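Local coordinates for high-potential iron-sulfur protein (Rhodoferax fermentans, PDB 1HLQ) that carries single electrons on a [4Fe-4S] cluster of high redox potential in the anaerobic, photosynthetic electron transport of purple bacteria, at residues L4-E7 / T8-N11; D35-C38 / S39-A42. All coordinates share one frame; numbering follows the deposited sequence.

Interaction 1: L4-E7 / T8-N11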
ATOM      1  N   LEU A   4      12.314   8.550  -8.099  1.00 15.99           N
ATOM      2  CA  LEU A   4      12.124   7.104  -8.126  1.00 14.93           C
ATOM      3  C   LEU A   4      12.145   6.524  -6.726  1.00 14.38           C
ATOM      4  O   LEU A   4      12.848   6.961  -5.810  1.00 15.52           O
ATOM      5  CB  LEU A   4      13.252   6.433  -8.928  1.00 14.97           C
ATOM      6  CG  LEU A   4      13.255   6.709 -10.437  1.00 15.65           C
ATOM      7  CD1 LEU A   4      14.570   6.223 -11.021  1.00 16.61           C
ATOM      8  CD2 LEU A   4      12.063   6.082 -11.123  1.00 16.95           C
ATOM      9  N   VAL A   5      11.324   5.483  -6.543  1.00 14.09           N
ATOM     10  CA  VAL A   5      11.358   4.722  -5.299  1.00 13.83           C
ATOM     11  C   VAL A   5      12.775   4.238  -5.037  1.00 14.02           C
ATOM     12  O   VAL A   5      13.468   3.796  -5.969  1.00 15.26           O
ATOM     13  CB  VAL A   5      10.402   3.511  -5.424  1.00 14.04           C
ATOM     14  CG1 VAL A   5      10.568   2.525  -4.281  1.00 14.55           C
ATOM     15  CG2 VAL A   5       8.955   3.977  -5.549  1.00 14.24           C
ATOM     16  N   ALA A   6      13.275   4.332  -3.822  1.00 13.99           N
ATOM     17  CA  ALA A   6      14.556   3.770  -3.410  1.00 14.41           C
ATOM     18  C   ALA A   6      14.283   2.382  -2.827  1.00 14.93           C
ATOM     19  O   ALA A   6      13.331   2.200  -2.066  1.00 15.63           O
ATOM     20  CB  ALA A   6      15.273   4.636  -2.394  1.00 14.83           C
ATOM     21  N   GLU A   7      15.141   1.415  -3.110  1.00 15.33           N
ATOM     22  CA  GLU A   7      14.989   0.066  -2.592  1.00 15.88           C
ATOM     23  C   GLU A   7      15.099   0.015  -1.083  1.00 16.27           C
ATOM     24  O   GLU A   7      14.639  -0.952  -0.471  1.00 17.21           O
ATOM     25  CB  GLU A   7      15.987  -0.888  -3.261  1.00 16.20           C
ATOM     26  CG  GLU A   7      15.692  -1.076  -4.729  1.00 16.90           C
ATOM     27  CD  GLU A   7      16.675  -1.938  -5.488  1.00 17.05           C
ATOM     28  OE1 GLU A   7      16.549  -1.880  -6.730  1.00 16.83           O
ATOM     29  OE2 GLU A   7      17.518  -2.596  -4.838  1.00 19.13           O
ATOM     30  N   THR A   8      15.712   1.006  -0.450  1.00 16.99           N
ATOM     31  CA  THR A   8      15.815   1.102   0.991  1.00 17.44           C
ATOM     32  C   THR A   8      14.623   1.822   1.613  1.00 16.58           C
ATOM     33  O   THR A   8      14.573   1.933   2.841  1.00 18.49           O
ATOM     34  CB  THR A   8      17.114   1.858   1.351  1.00 18.90           C
ATOM     35  OG1 THR A   8      17.144   3.066   0.590  1.00 20.01           O
ATOM     36  CG2 THR A   8      18.323   0.970   1.088  1.00 19.82           C
ATOM     37  N   ASP A   9      13.703   2.368   0.834  1.00 15.58           N
ATOM     38  CA  ASP A   9      12.501   3.001   1.388  1.00 15.71           C
ATOM     39  C   ASP A   9      11.717   1.937   2.155  1.00 15.27           C
ATOM     40  O   ASP A   9      11.657   0.777   1.755  1.00 15.72           O
ATOM     41  CB  ASP A   9      11.616   3.620   0.326  1.00 16.20           C
ATOM     42  CG  ASP A   9      12.148   4.867  -0.356  1.00 16.52           C
ATOM     43  OD1 ASP A   9      11.631   5.262  -1.427  1.00 16.19           O
ATOM     44  OD2 ASP A   9      13.104   5.469   0.211  1.00 18.29           O
ATOM     45  N   ALA A  10      11.097   2.314   3.273  1.00 15.79           N
ATOM     46  CA  ALA A  10      10.410   1.340   4.108  1.00 15.87           C
ATOM     47  C   ALA A  10       9.305   0.591   3.370  1.00 15.74           C
ATOM     48  O   ALA A  10       9.224  -0.642   3.505  1.00 16.27           O
ATOM     49  CB  ALA A  10       9.803   2.011   5.340  1.00 16.99           C
ATOM     50  N   ASN A  11       8.497   1.307   2.605  1.00 15.77           N
ATOM     51  CA  ASN A  11       7.414   0.641   1.888  1.00 15.31           C
ATOM     52  C   ASN A  11       7.961  -0.263   0.793  1.00 15.30           C
ATOM     53  O   ASN A  11       7.385  -1.316   0.520  1.00 16.32           O
ATOM     54  CB  ASN A  11       6.365   1.616   1.401  1.00 16.03           C
ATOM     55  CG  ASN A  11       6.809   2.737   0.510  1.00 15.84           C
ATOM     56  OD1 ASN A  11       7.985   2.832   0.140  1.00 16.00           O
ATOM     57  ND2 ASN A  11       5.882   3.626   0.177  1.00 15.86           N
TER

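Interaction 2: D35-C38 / S39-A42. With SF4 (iron/sulfur cluster), chain G.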
ATOM      1  N   ASP A  35       9.417 -12.685 -16.156  1.00 16.59           N
ATOM      2  CA  ASP A  35       8.281 -12.273 -16.941  1.00 16.75           C
ATOM      3  C   ASP A  35       7.432 -11.265 -16.152  1.00 16.19           C
ATOM      4  O   ASP A  35       6.580 -10.579 -16.709  1.00 17.43           O
ATOM      5  CB  ASP A  35       7.360 -13.411 -17.382  1.00 18.09           C
ATOM      6  CG  ASP A  35       7.896 -14.097 -18.629  1.00 20.61           C
ATOM      7  OD1 ASP A  35       7.981 -15.337 -18.598  1.00 21.66           O
ATOM      8  OD2 ASP A  35       8.212 -13.340 -19.578  1.00 22.28           O
ATOM      9  N   GLN A  36       7.623 -11.224 -14.839  1.00 14.88           N
ATOM     10  CA  GLN A  36       6.926 -10.298 -13.967  1.00 14.42           C
ATOM     11  C   GLN A  36       7.775  -9.026 -13.832  1.00 14.25           C
ATOM     12  O   GLN A  36       8.877  -9.060 -13.336  1.00 15.38           O
ATOM     13  CB  GLN A  36       6.700 -10.912 -12.587  1.00 14.24           C
ATOM     14  CG  GLN A  36       5.932 -12.219 -12.622  1.00 14.23           C
ATOM     15  CD  GLN A  36       5.755 -12.826 -11.245  1.00 15.05           C
ATOM     16  OE1 GLN A  36       6.152 -12.298 -10.217  1.00 15.71           O
ATOM     17  NE2 GLN A  36       5.154 -14.014 -11.189  1.00 16.03           N
ATOM     18  N   SER A  37       7.180  -7.910 -14.217  1.00 14.64           N
ATOM     19  CA  SER A  37       7.824  -6.618 -14.005  1.00 14.23           C
ATOM     20  C   SER A  37       6.715  -5.590 -13.863  1.00 13.76           C
ATOM     21  O   SER A  37       5.564  -5.835 -14.202  1.00 13.76           O
ATOM     22  CB  SER A  37       8.810  -6.251 -15.113  1.00 14.39           C
ATOM     23  OG  SER A  37       8.083  -6.159 -16.324  1.00 16.23           O
ATOM     24  N   CYS A  38       7.067  -4.366 -13.471  1.00 13.85           N
ATOM     25  CA  CYS A  38       6.045  -3.318 -13.387  1.00 14.33           C
ATOM     26  C   CYS A  38       5.376  -3.127 -14.737  1.00 15.19           C
ATOM     27  O   CYS A  38       4.164  -2.950 -14.809  1.00 16.03           O
ATOM     28  CB  CYS A  38       6.656  -2.017 -12.882  1.00 14.78           C
ATOM     29  SG  CYS A  38       7.455  -2.146 -11.266  1.00 13.42           S
ATOM     30  N   SER A  39       6.142  -3.242 -15.816  1.00 15.60           N
ATOM     31  CA  SER A  39       5.571  -3.072 -17.151  1.00 17.29           C
ATOM     32  C   SER A  39       4.486  -4.100 -17.450  1.00 18.38           C
ATOM     33  O   SER A  39       3.644  -3.829 -18.304  1.00 19.76           O
ATOM     34  CB  SER A  39       6.658  -3.143 -18.216  1.00 19.16           C
ATOM     35  OG  SER A  39       7.304  -4.390 -18.170  1.00 20.11           O
ATOM     36  N   THR A  40       4.512  -5.274 -16.819  1.00 17.59           N
ATOM     37  CA  THR A  40       3.492  -6.290 -17.057  1.00 18.31           C
ATOM     38  C   THR A  40       2.522  -6.421 -15.898  1.00 18.33           C
ATOM     39  O   THR A  40       1.703  -7.356 -15.863  1.00 20.07           O
ATOM     40  CB  THR A  40       4.103  -7.675 -17.345  1.00 18.14           C
ATOM     41  OG1 THR A  40       4.823  -8.174 -16.205  1.00 18.07           O
ATOM     42  CG2 THR A  40       5.028  -7.615 -18.557  1.00 18.89           C
ATOM     43  N   CYS A  41       2.540  -5.480 -14.969  1.00 16.95           N
ATOM     44  CA  CYS A  41       1.699  -5.480 -13.781  1.00 16.41           C
ATOM     45  C   CYS A  41       0.410  -4.701 -13.986  1.00 17.96           C
ATOM     46  O   CYS A  41       0.417  -3.603 -14.545  1.00 18.90           O
ATOM     47  CB  CYS A  41       2.489  -4.862 -12.609  1.00 15.67           C
ATOM     48  SG  CYS A  41       1.598  -4.796 -11.048  1.00 14.53           S
ATOM     49  N   ALA A  42      -0.696  -5.216 -13.454  1.00 18.29           N
ATOM     50  CA  ALA A  42      -1.984  -4.542 -13.579  1.00 19.21           C
ATOM     51  C   ALA A  42      -2.037  -3.216 -12.847  1.00 19.11           C
ATOM     52  O   ALA A  42      -2.890  -2.358 -13.116  1.00 21.11           O
ATOM     53  CB  ALA A  42      -3.089  -5.466 -13.082  1.00 20.00           C
TER
HETATM   54 FE1  SF4 G  76       5.693  -2.616  -9.894  1.00 14.06          FE
HETATM   55 FE2  SF4 G  76       3.188  -3.724  -9.726  1.00 14.50          FE
HETATM   56 FE3  SF4 G  76       3.768  -1.434  -8.411  1.00 14.90          FE
HETATM   57 FE4  SF4 G  76       4.860  -3.774  -7.609  1.00 13.90          FE
HETATM   58  S1  SF4 G  76       2.604  -3.292  -7.606  1.00 14.38           S
HETATM   59  S2  SF4 G  76       6.017  -1.761  -7.849  1.00 13.26           S
HETATM   60  S3  SF4 G  76       5.191  -4.880  -9.601  1.00 12.76           S
HETATM   61  S4  SF4 G  76       3.755  -1.639 -10.680  1.00 14.54           S

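Interaction 1: L4-E7 / T8-N11
Asp-9 folds its carboxylate back over Ala-6, and the two residues are tied together twice. A type I beta turn from Ala-6 to Asp-9 is closed by the backbone bond from Asp-9 N to Ala-6 O, 2.9 Å long. Beside it Ala-6 N donates to Asp-9 OD1 at 3.1 Å; the bond is nearly straight (162°), yet the donor approaches from above the carboxylate plane. CG of Asp-9 stands anti to its own carbonyl carbon (chi1 -70°), which swings the acid back toward Ala-6. This is the close-packed part: Asp-9 OD2 lies 3.5 Å from Ala-6 CB, where the small methyl of alanine lets the carboxylate fold in close. Lys-60 forms a salt bridge with the same OD1, so one oxygen is gripped by an amide and an ammonium group, which probably favours the ionised acid. Val-5 CG1 lies 4.1 Å from Asp-9 OD1, a looser touch at the buried end.

The other side is open. Glu-7 and Thr-8, the two central residues of the turn, are exposed; the extended Glu-7 chain carries OE1 to Ala-19 N.

Asp-9 is the N-cap residue of helix 10-14, although its carboxylate makes no capping bond. Val-5, branched and apolar as suits a buried place, packs on Ala-12 and Val-62, so the residue just before the turn bridges helix 10-14 and strand 62-63.

Interaction 2: D35-C38 / S39-A42
Ser-37 OG and Ser-39 OG share a hydrogen bond of 2.7 Å, in which either hydroxyl may be the donor; serine's short side chain lets the two meet directly across the turn. Beside it, Thr-40 OG1 receives Ser-37 N at 3.1 Å in a fairly straight bond (159°). The same hydroxyl lies 3.0 Å from Asp-35 O, a possible acceptor for its proton, and Trp-71 NE1 also donates to it. Threonine suits the place because its hydroxyl can accept and donate at once. A valine in its place would probably leave Ser-37 N and the Trp-71 indole N-H without this shared acceptor, freeing the chain before the cysteine to shift.

The backbone coils tightly: Thr-40 N donates to Ser-37 O, and Cys-41 N to Cys-38 O at 3.0 Å. This compact turn presents both thiolates of a Cys-X-X-Cys pair to the cluster. Cys-38 SG binds one iron, FE1, at 2.3 Å and Cys-41 SG another, FE2, at 2.3 Å. SG stands beside the backbone N in Cys-38 but anti to it in Cys-41, consistent with two closely spaced residues reaching separate irons. Cys-54 and Cys-68 complete the ligand set.

Packing lies outside this: Cys-38 rests on Tyr-44 and Cys-41 on Trp-71. The segment runs through the loop between helix 10-14 and strand 51-52, with Ser-39 backbone-bonded to Ala-64, just beyond strand 62-63.

In the fold
Both contacts are short-range turns in a chain with little regular structure, and they lie on opposite sides of its centre, their own centres about 18 Å apart. Interaction 1 is a surface contact leading into helix 10-14; its chemistry is that of an ionic side chain, and Val-5 is the one buried residue among those that touch, its side chain about 7 Å from the cluster. Interaction 2 is partly buried and belongs to the cluster site itself: hydroxyl and backbone bonds hold a turn whose two cysteine sulfurs bind iron, in place of the carboxylate-ammonium pair of interaction 1. The region of strand 62-63 links them: Val-62 meets residues 4-7, and Ala-64 meets 39-42.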